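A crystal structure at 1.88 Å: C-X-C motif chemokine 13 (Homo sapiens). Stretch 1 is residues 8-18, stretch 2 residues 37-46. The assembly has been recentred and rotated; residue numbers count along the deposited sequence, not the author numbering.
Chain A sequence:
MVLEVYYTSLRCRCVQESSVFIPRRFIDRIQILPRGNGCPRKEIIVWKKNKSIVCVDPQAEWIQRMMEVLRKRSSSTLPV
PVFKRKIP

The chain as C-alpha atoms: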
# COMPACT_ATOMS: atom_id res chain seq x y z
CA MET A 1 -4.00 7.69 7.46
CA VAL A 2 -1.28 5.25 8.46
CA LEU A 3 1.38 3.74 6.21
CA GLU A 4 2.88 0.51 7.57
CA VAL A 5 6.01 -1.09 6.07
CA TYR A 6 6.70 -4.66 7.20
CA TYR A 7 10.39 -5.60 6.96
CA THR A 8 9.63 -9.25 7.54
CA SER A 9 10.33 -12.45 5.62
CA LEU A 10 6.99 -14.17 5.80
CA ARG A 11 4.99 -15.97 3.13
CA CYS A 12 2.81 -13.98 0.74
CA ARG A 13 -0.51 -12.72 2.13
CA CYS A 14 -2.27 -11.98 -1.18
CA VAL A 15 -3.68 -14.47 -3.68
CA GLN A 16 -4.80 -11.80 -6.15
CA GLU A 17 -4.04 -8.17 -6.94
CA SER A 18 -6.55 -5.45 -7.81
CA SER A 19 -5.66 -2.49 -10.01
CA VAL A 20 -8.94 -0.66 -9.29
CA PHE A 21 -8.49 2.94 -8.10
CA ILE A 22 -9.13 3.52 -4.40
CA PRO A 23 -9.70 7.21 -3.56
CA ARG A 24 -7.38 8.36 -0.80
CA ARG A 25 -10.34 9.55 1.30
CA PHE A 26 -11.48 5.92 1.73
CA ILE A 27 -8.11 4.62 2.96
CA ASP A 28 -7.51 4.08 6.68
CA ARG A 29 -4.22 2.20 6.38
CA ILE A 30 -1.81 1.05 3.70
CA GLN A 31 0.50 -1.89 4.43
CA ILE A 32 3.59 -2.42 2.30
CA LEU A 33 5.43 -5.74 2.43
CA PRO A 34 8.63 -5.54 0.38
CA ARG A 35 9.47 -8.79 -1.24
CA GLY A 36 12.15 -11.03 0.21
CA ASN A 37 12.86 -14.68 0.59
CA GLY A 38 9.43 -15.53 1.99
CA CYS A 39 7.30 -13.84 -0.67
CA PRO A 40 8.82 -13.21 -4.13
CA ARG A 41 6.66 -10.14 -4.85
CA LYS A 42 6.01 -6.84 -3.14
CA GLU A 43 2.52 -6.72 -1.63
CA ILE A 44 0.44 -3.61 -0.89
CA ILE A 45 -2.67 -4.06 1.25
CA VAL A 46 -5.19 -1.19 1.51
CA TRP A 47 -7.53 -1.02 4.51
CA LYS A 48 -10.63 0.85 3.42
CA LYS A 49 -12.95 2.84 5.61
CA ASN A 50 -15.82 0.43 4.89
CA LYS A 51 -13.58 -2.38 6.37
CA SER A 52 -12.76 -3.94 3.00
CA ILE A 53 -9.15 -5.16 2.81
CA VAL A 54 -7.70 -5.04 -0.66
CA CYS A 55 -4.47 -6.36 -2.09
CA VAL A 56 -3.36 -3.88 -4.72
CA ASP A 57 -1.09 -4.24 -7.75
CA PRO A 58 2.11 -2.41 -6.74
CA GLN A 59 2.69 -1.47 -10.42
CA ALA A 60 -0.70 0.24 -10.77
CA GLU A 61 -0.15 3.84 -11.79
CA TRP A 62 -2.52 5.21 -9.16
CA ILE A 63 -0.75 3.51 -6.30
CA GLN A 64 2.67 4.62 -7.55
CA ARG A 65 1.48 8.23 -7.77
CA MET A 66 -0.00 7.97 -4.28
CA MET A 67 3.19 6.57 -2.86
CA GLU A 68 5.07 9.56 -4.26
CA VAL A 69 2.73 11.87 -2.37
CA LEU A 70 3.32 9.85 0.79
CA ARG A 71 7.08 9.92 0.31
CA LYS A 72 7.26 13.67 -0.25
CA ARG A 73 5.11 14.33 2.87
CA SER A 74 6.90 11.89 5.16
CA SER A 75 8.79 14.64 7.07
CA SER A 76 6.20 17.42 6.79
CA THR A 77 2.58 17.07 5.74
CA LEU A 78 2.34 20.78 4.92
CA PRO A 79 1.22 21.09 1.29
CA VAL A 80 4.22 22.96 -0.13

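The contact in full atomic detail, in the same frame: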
# COMPACT_ATOMS: atom_id res chain seq x y z
N THR A 8 9.78 -7.88 7.06
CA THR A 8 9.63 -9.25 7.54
C THR A 8 9.94 -10.16 6.36
O THR A 8 10.12 -9.71 5.23
CB THR A 8 8.21 -9.44 8.06
OG1 THR A 8 7.27 -8.92 7.10
CG2 THR A 8 8.02 -8.67 9.35
N SER A 9 10.04 -11.45 6.65
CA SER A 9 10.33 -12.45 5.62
C SER A 9 9.29 -13.55 5.66
O SER A 9 9.61 -14.74 5.68
CB SER A 9 11.72 -13.06 5.81
OG SER A 9 12.72 -12.09 5.64
N LEU A 10 8.03 -13.17 5.70
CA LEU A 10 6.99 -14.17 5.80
C LEU A 10 6.48 -14.50 4.40
O LEU A 10 6.84 -13.86 3.41
CB LEU A 10 5.85 -13.70 6.70
CG LEU A 10 6.26 -13.40 8.15
CD1 LEU A 10 5.09 -12.77 8.92
CD2 LEU A 10 6.77 -14.65 8.88
N ARG A 11 5.66 -15.54 4.35
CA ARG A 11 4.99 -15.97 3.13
C ARG A 11 4.01 -14.89 2.65
O ARG A 11 3.57 -14.03 3.42
CB ARG A 11 4.26 -17.29 3.40
CG ARG A 11 5.21 -18.45 3.80
CD ARG A 11 4.48 -19.75 4.17
NE ARG A 11 5.40 -20.86 4.39
CZ ARG A 11 6.00 -21.56 3.43
NH1 ARG A 11 5.73 -21.35 2.16
NH2 ARG A 11 6.89 -22.49 3.76
N CYS A 12 3.71 -14.94 1.35
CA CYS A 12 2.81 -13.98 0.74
C CYS A 12 1.45 -13.99 1.45
O CYS A 12 0.96 -15.03 1.87
CB CYS A 12 2.60 -14.28 -0.74
SG CYS A 12 4.07 -14.27 -1.75
N ARG A 13 0.83 -12.80 1.57
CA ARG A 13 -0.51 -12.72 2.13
C ARG A 13 -1.61 -12.65 1.08
O ARG A 13 -2.76 -12.96 1.39
CB ARG A 13 -0.66 -11.48 3.04
CG ARG A 13 0.38 -11.26 4.11
CD ARG A 13 -0.05 -10.11 5.04
NE ARG A 13 0.95 -9.82 6.06
CZ ARG A 13 0.89 -8.80 6.91
NH1 ARG A 13 -0.15 -7.96 6.93
NH2 ARG A 13 1.89 -8.61 7.76
N CYS A 14 -1.28 -12.23 -0.14
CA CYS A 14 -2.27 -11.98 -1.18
C CYS A 14 -2.29 -13.10 -2.21
O CYS A 14 -1.24 -13.60 -2.62
CB CYS A 14 -1.99 -10.66 -1.87
SG CYS A 14 -1.95 -9.26 -0.75
N VAL A 15 -3.48 -13.48 -2.63
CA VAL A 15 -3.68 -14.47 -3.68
C VAL A 15 -4.16 -13.83 -4.97
O VAL A 15 -4.33 -14.53 -5.97
CB VAL A 15 -4.64 -15.57 -3.22
CG1 VAL A 15 -6.06 -15.02 -3.15
CG2 VAL A 15 -4.55 -16.74 -4.14
N GLN A 16 -4.40 -12.53 -4.97
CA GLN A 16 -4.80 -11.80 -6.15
C GLN A 16 -4.41 -10.36 -5.89
O GLN A 16 -4.12 -9.98 -4.76
CB GLN A 16 -6.30 -11.98 -6.44
CG GLN A 16 -7.16 -12.07 -5.18
CD GLN A 16 -8.62 -11.64 -5.35
OE1 GLN A 16 -9.04 -11.10 -6.38
NE2 GLN A 16 -9.41 -11.89 -4.31
N GLU A 17 -4.34 -9.60 -6.97
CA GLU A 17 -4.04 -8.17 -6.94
C GLU A 17 -5.16 -7.47 -7.68
O GLU A 17 -5.63 -7.97 -8.70
CB GLU A 17 -2.67 -7.84 -7.60
CG GLU A 17 -1.42 -8.37 -6.88
CD GLU A 17 -0.13 -8.19 -7.70
OE1 GLU A 17 -0.18 -7.60 -8.81
OE2 GLU A 17 0.94 -8.65 -7.24
N SER A 18 -5.58 -6.33 -7.17
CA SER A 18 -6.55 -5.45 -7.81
C SER A 18 -5.83 -4.21 -8.33
O SER A 18 -4.95 -3.67 -7.66
CB SER A 18 -7.63 -5.01 -6.81
OG SER A 18 -8.52 -4.08 -7.39
N ASN A 37 12.75 -13.25 0.85
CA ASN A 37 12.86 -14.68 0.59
C ASN A 37 11.60 -15.45 0.93
O ASN A 37 11.53 -16.63 0.61
CB ASN A 37 14.00 -15.29 1.38
CG ASN A 37 15.32 -14.65 1.10
OD1 ASN A 37 15.95 -14.10 2.00
ND2 ASN A 37 15.66 -14.58 -0.18
N GLY A 38 10.64 -14.84 1.62
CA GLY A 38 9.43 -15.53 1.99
C GLY A 38 8.34 -15.36 0.94
O GLY A 38 7.55 -16.28 0.69
N CYS A 39 8.30 -14.18 0.34
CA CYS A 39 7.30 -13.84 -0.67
C CYS A 39 8.06 -13.18 -1.81
O CYS A 39 8.74 -12.16 -1.61
CB CYS A 39 6.23 -12.89 -0.11
SG CYS A 39 5.00 -12.50 -1.34
N PRO A 40 7.98 -13.72 -3.04
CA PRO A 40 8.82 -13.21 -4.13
C PRO A 40 8.27 -11.98 -4.83
O PRO A 40 8.79 -11.60 -5.88
CB PRO A 40 8.85 -14.40 -5.11
CG PRO A 40 7.49 -15.02 -4.92
CD PRO A 40 7.20 -14.90 -3.44
N ARG A 41 7.23 -11.36 -4.28
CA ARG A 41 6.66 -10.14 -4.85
C ARG A 41 6.33 -9.15 -3.74
O ARG A 41 5.96 -9.54 -2.63
CB ARG A 41 5.39 -10.41 -5.63
CG ARG A 41 4.33 -11.11 -4.80
CD ARG A 41 3.12 -11.48 -5.67
NE ARG A 41 2.13 -12.29 -4.97
CZ ARG A 41 2.20 -13.61 -4.84
NH1 ARG A 41 3.22 -14.30 -5.33
NH2 ARG A 41 1.21 -14.25 -4.21
N LYS A 42 6.46 -7.87 -4.06
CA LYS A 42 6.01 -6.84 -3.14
C LYS A 42 4.49 -6.87 -3.05
O LYS A 42 3.81 -7.01 -4.06
CB LYS A 42 6.46 -5.47 -3.64
CG LYS A 42 5.95 -4.27 -2.86
CD LYS A 42 6.75 -3.09 -3.37
CE LYS A 42 6.35 -1.79 -2.70
NZ LYS A 42 7.04 -0.69 -3.45
N GLU A 43 3.96 -6.74 -1.83
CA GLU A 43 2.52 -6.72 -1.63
C GLU A 43 2.14 -5.37 -1.04
O GLU A 43 2.93 -4.75 -0.32
CB GLU A 43 2.06 -7.86 -0.73
CG GLU A 43 2.35 -9.24 -1.35
CD GLU A 43 1.68 -10.38 -0.60
OE1 GLU A 43 1.82 -10.43 0.64
OE2 GLU A 43 1.03 -11.19 -1.24
N ILE A 44 0.96 -4.88 -1.40
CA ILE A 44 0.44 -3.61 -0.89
C ILE A 44 -1.00 -3.87 -0.52
O ILE A 44 -1.82 -4.21 -1.39
CB ILE A 44 0.54 -2.46 -1.91
CG1 ILE A 44 2.00 -2.21 -2.34
CG2 ILE A 44 -0.09 -1.19 -1.29
CD1 ILE A 44 2.23 -0.95 -3.19
N ILE A 45 -1.33 -3.75 0.76
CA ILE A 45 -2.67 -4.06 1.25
C ILE A 45 -3.32 -2.76 1.73
O ILE A 45 -2.76 -2.06 2.59
CB ILE A 45 -2.62 -5.10 2.37
CG1 ILE A 45 -1.90 -6.36 1.84
CG2 ILE A 45 -4.02 -5.41 2.82
CD1 ILE A 45 -1.65 -7.40 2.88
N VAL A 46 -4.48 -2.44 1.20
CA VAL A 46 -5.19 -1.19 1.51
C VAL A 46 -6.38 -1.50 2.40
O VAL A 46 -7.27 -2.29 2.02
CB VAL A 46 -5.63 -0.46 0.24
CG1 VAL A 46 -6.45 0.79 0.61
CG2 VAL A 46 -4.42 -0.10 -0.61
O HOH W 1 13.22 -12.39 3.26
O HOH W 2 9.39 -12.28 2.27
O HOH W 3 4.79 -17.22 -0.02
O HOH W 4 1.00 -8.24 -4.80

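Stretch 1 is an irregular segment with no helix or strand. It lies against stretch 2, which begins as loop and enters a strand at E43. The backbones are closest near the disulfide, with CA atoms 4.6 Å apart for R11 and G38 and 4.7 Å for C12 and C39.

S9 meets stretch 2 through water. Water 1 sits 2.5 Å from S9 OG and accepts from N37 N at 2.6 Å. At L10 the backbone carries the contact, and the CA-to-CB bond points away. Water 2 donates to L10 O (3.2 Å) and accepts from G38 N (2.9 Å). L10 O also lies 3.4 Å from G38 CA, a CA-H...O contact. The lack of a side chain at G38 matters here: an ideal CB would lie 2.4 Å from both S9 O and L10 O, a clash.

At R11 the CA-to-CB bond also points away. Its CA makes a nearly straight CA-H...O contact with G38 O at 3.6 Å. Water 3 then links C12 N (2.9 Å) to G38 O (3.0 Å).

C12 provides the covalent tie. Its SG is bonded to C39 SG at 2.0 Å, with chi3 of 97°. C12 SG packs against P40 CD at 3.6 Å and lies over one face of the R41 guanidinium, 3.7 Å from R41 CZ.

Next, the E43 carboxylate receives two successive backbone amides. R13 N donates to E43 OE1 at 2.7 Å, and C14 N donates to E43 OE2 at 2.8 Å. R13 CD touches I45 CD1 at 3.8 Å, and C14 SG packs on I45 CG1 at 3.9 Å. R41 NH2 donates to C14 O at 3.0 Å.

At V15 and Q16 the CA-to-CB bonds point away, and neither residue makes a contact. E17 returns, with OE2 3.9 Å from R41 CD; its charge is near that of R41, but beyond salt-bridge range.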